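Local coordinates for immunity protein (Neisseria meningitidis, PDB 4Q7O) that serves as the immunity protein of a contact-dependent growth-inhibition (CDI) system, probably protecting the cell by neutralising its cognate toxin, at the interface of chains A and B. Residues are numbered along the deposited sequence; one frame, centred on the assembly and turned at random. Chains: chain A/B, Immunity protein.

The interface of chains A and B. Residues chain A 13, 17, 22, 25; chain B 13-14, 17-18.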
ATOM      1  N   ASN A  13       7.054  -7.015  -8.069  1.00  8.63           N
ATOM      2  CA  ASN A  13       6.127  -7.550  -7.074  1.00  8.46           C
ATOM      3  C   ASN A  13       6.521  -8.936  -6.578  1.00  8.41           C
ATOM      4  O   ASN A  13       6.408  -9.220  -5.392  1.00  8.64           O
ATOM      5  CB  ASN A  13       4.683  -7.546  -7.590  1.00  8.63           C
ATOM      6  CG  ASN A  13       4.098  -6.152  -7.672  1.00  9.26           C
ATOM      7  OD1 ASN A  13       4.672  -5.202  -7.151  1.00  9.51           O
ATOM      8  ND2 ASN A  13       2.949  -6.024  -8.329  1.00 10.86           N
ATOM      9  N   ILE A  17       7.474  -9.021  -2.582  1.00  7.77           N
ATOM     10  CA  ILE A  17       6.603  -9.877  -1.782  1.00  8.24           C
ATOM     11  C   ILE A  17       7.405 -11.026  -1.162  1.00  9.20           C
ATOM     12  O   ILE A  17       7.275 -11.330   0.032  1.00 10.54           O
ATOM     13  CB  ILE A  17       5.417 -10.401  -2.612  1.00  8.37           C
ATOM     14  CG1 ILE A  17       4.457  -9.246  -2.929  1.00  9.88           C
ATOM     15  CG2 ILE A  17       4.693 -11.517  -1.876  1.00  9.88           C
ATOM     16  CD1 ILE A  17       3.363  -9.616  -3.902  1.00 10.26           C
ATOM     17  N   PHE A  22       6.845  -5.098   1.359  1.00  6.39           N
ATOM     18  CA  PHE A  22       5.620  -4.672   0.708  1.00  6.63           C
ATOM     19  C   PHE A  22       5.592  -3.192   0.358  1.00  5.85           C
ATOM     20  O   PHE A  22       5.049  -2.805  -0.682  1.00  6.65           O
ATOM     21  CB  PHE A  22       4.428  -5.060   1.574  1.00  7.60           C
ATOM     22  CG  PHE A  22       4.452  -6.499   1.990  1.00  8.71           C
ATOM     23  CD1 PHE A  22       4.439  -7.502   1.038  1.00  8.27           C
ATOM     24  CD2 PHE A  22       4.492  -6.852   3.326  1.00 10.25           C
ATOM     25  CE1 PHE A  22       4.467  -8.833   1.410  1.00  8.80           C
ATOM     26  CE2 PHE A  22       4.522  -8.180   3.706  1.00  9.73           C
ATOM     27  CZ  PHE A  22       4.510  -9.172   2.743  1.00  8.84           C
ATOM     28  N   SER A  25       6.697  -2.282  -3.267  1.00  6.15           N
ATOM     29  CA  SER A  25       5.667  -2.437  -4.288  1.00  7.13           C
ATOM     30  C   SER A  25       4.549  -1.415  -4.159  1.00  5.63           C
ATOM     31  O   SER A  25       4.068  -0.895  -5.160  1.00  6.60           O
ATOM     32  CB  SER A  25       5.097  -3.845  -4.285  1.00  9.94           C
ATOM     33  OG  SER A  25       5.979  -4.711  -4.985  1.00 13.30           O
TER
ATOM     34  N   ASN B  13      -1.132  -8.518   2.085  1.00  7.30           N
ATOM     35  CA  ASN B  13      -0.293  -7.723   1.204  1.00  6.71           C
ATOM     36  C   ASN B  13      -0.036  -8.422  -0.114  1.00  7.54           C
ATOM     37  O   ASN B  13      -0.069  -7.795  -1.164  1.00  7.95           O
ATOM     38  CB  ASN B  13       1.047  -7.380   1.873  1.00  8.29           C
ATOM     39  CG  ASN B  13       0.983  -6.111   2.693  1.00 11.54           C
ATOM     40  OD1 ASN B  13       0.922  -5.005   2.143  1.00 13.36           O
ATOM     41  ND2 ASN B  13       1.035  -6.255   4.011  1.00 14.16           N
ATOM     42  N   LYS B  14       0.245  -9.718  -0.064  1.00  7.57           N
ATOM     43  CA  LYS B  14       0.495 -10.459  -1.297  1.00  8.35           C
ATOM     44  C   LYS B  14      -0.691 -10.329  -2.255  1.00  8.20           C
ATOM     45  O   LYS B  14      -0.531  -9.964  -3.423  1.00  9.08           O
ATOM     46  CB  LYS B  14       0.788 -11.924  -0.981  1.00  9.49           C
ATOM     47  CG  LYS B  14       0.940 -12.813  -2.196  1.00 12.30           C
ATOM     48  CD  LYS B  14       1.421 -14.201  -1.784  1.00 15.95           C
ATOM     49  CE  LYS B  14       1.522 -15.136  -2.974  1.00 20.98           C
ATOM     50  NZ  LYS B  14       2.037 -16.482  -2.578  1.00 23.78           N
ATOM     51  N   ILE B  17      -1.464  -6.407  -3.273  1.00  6.80           N
ATOM     52  CA  ILE B  17      -0.444  -5.889  -4.177  1.00  7.15           C
ATOM     53  C   ILE B  17      -0.554  -6.539  -5.552  1.00  6.25           C
ATOM     54  O   ILE B  17      -0.498  -5.857  -6.578  1.00  6.59           O
ATOM     55  CB  ILE B  17       0.977  -6.056  -3.584  1.00  7.13           C
ATOM     56  CG1 ILE B  17       1.148  -5.107  -2.395  1.00  9.54           C
ATOM     57  CG2 ILE B  17       2.057  -5.809  -4.640  1.00  9.46           C
ATOM     58  CD1 ILE B  17       2.367  -5.416  -1.558  1.00 11.99           C
ATOM     59  N   ASN B  18      -0.741  -7.852  -5.591  1.00  6.53           N
ATOM     60  CA  ASN B  18      -0.872  -8.524  -6.878  1.00  7.48           C
ATOM     61  C   ASN B  18      -2.126  -8.117  -7.648  1.00  7.73           C
ATOM     62  O   ASN B  18      -2.176  -8.245  -8.869  1.00  9.25           O
ATOM     63  CB  ASN B  18      -0.778 -10.044  -6.715  1.00  8.78           C
ATOM     64  CG  ASN B  18       0.647 -10.512  -6.515  1.00 11.28           C
ATOM     65  OD1 ASN B  18       1.595  -9.868  -6.980  1.00 13.12           O
ATOM     66  ND2 ASN B  18       0.811 -11.630  -5.824  1.00 11.36           N
TER
HETATM   67  O   HOH W   1       1.927  -8.472  -9.492  1.00 15.65           O
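A:Phe22 and B:Asn13 form the stacked part of a helix-to-helix patch between two copies of this CDI immunity protein; helices 10-18 and 22-34 of chain A meet helix 10-18 of chain B. B:Asn13 lays its CB over the centre of the phenyl face of A:Phe22, 3.5 Å from the centroid, in a CH-pi contact. Its amide runs from there out over the CG-CD2 rim, parallel to the ring within 2°, with ND2 by CD2 and OD1 by CB of A:Phe22.

Aliphatic packing centres on the two Ile17 side chains, which are used differently. B:Ile17 points CG2 between the amide carbon CG of A:Asn13 and CB of A:Ser25, 3.6 Å from the latter. Its CD1 lies against CB of A:Phe22. In A:Ile17, CG1 stands opposite the carbonyl carbon (chi1 -70°) and the chain runs on extended, bringing CD1 to the amide of B:Asn18, 3.6 Å from OD1. Its CG2 branch rests on CB and CG of B:Lys14, and the two side chains cross at about a right angle.

Polar contacts hold the A:Asn13 amide at both ends. The A:Ser25 hydroxyl OG donates to OD1 of A:Asn13 at 2.6 Å, tilted 25° from the carbonyl plane. ND2 of A:Asn13 gives a nearly straight bond to a water, which links it to B:Asn18 OD1. The pairing is not an exact two-fold, and the structure alone does not show whether this dimer forms in the cell.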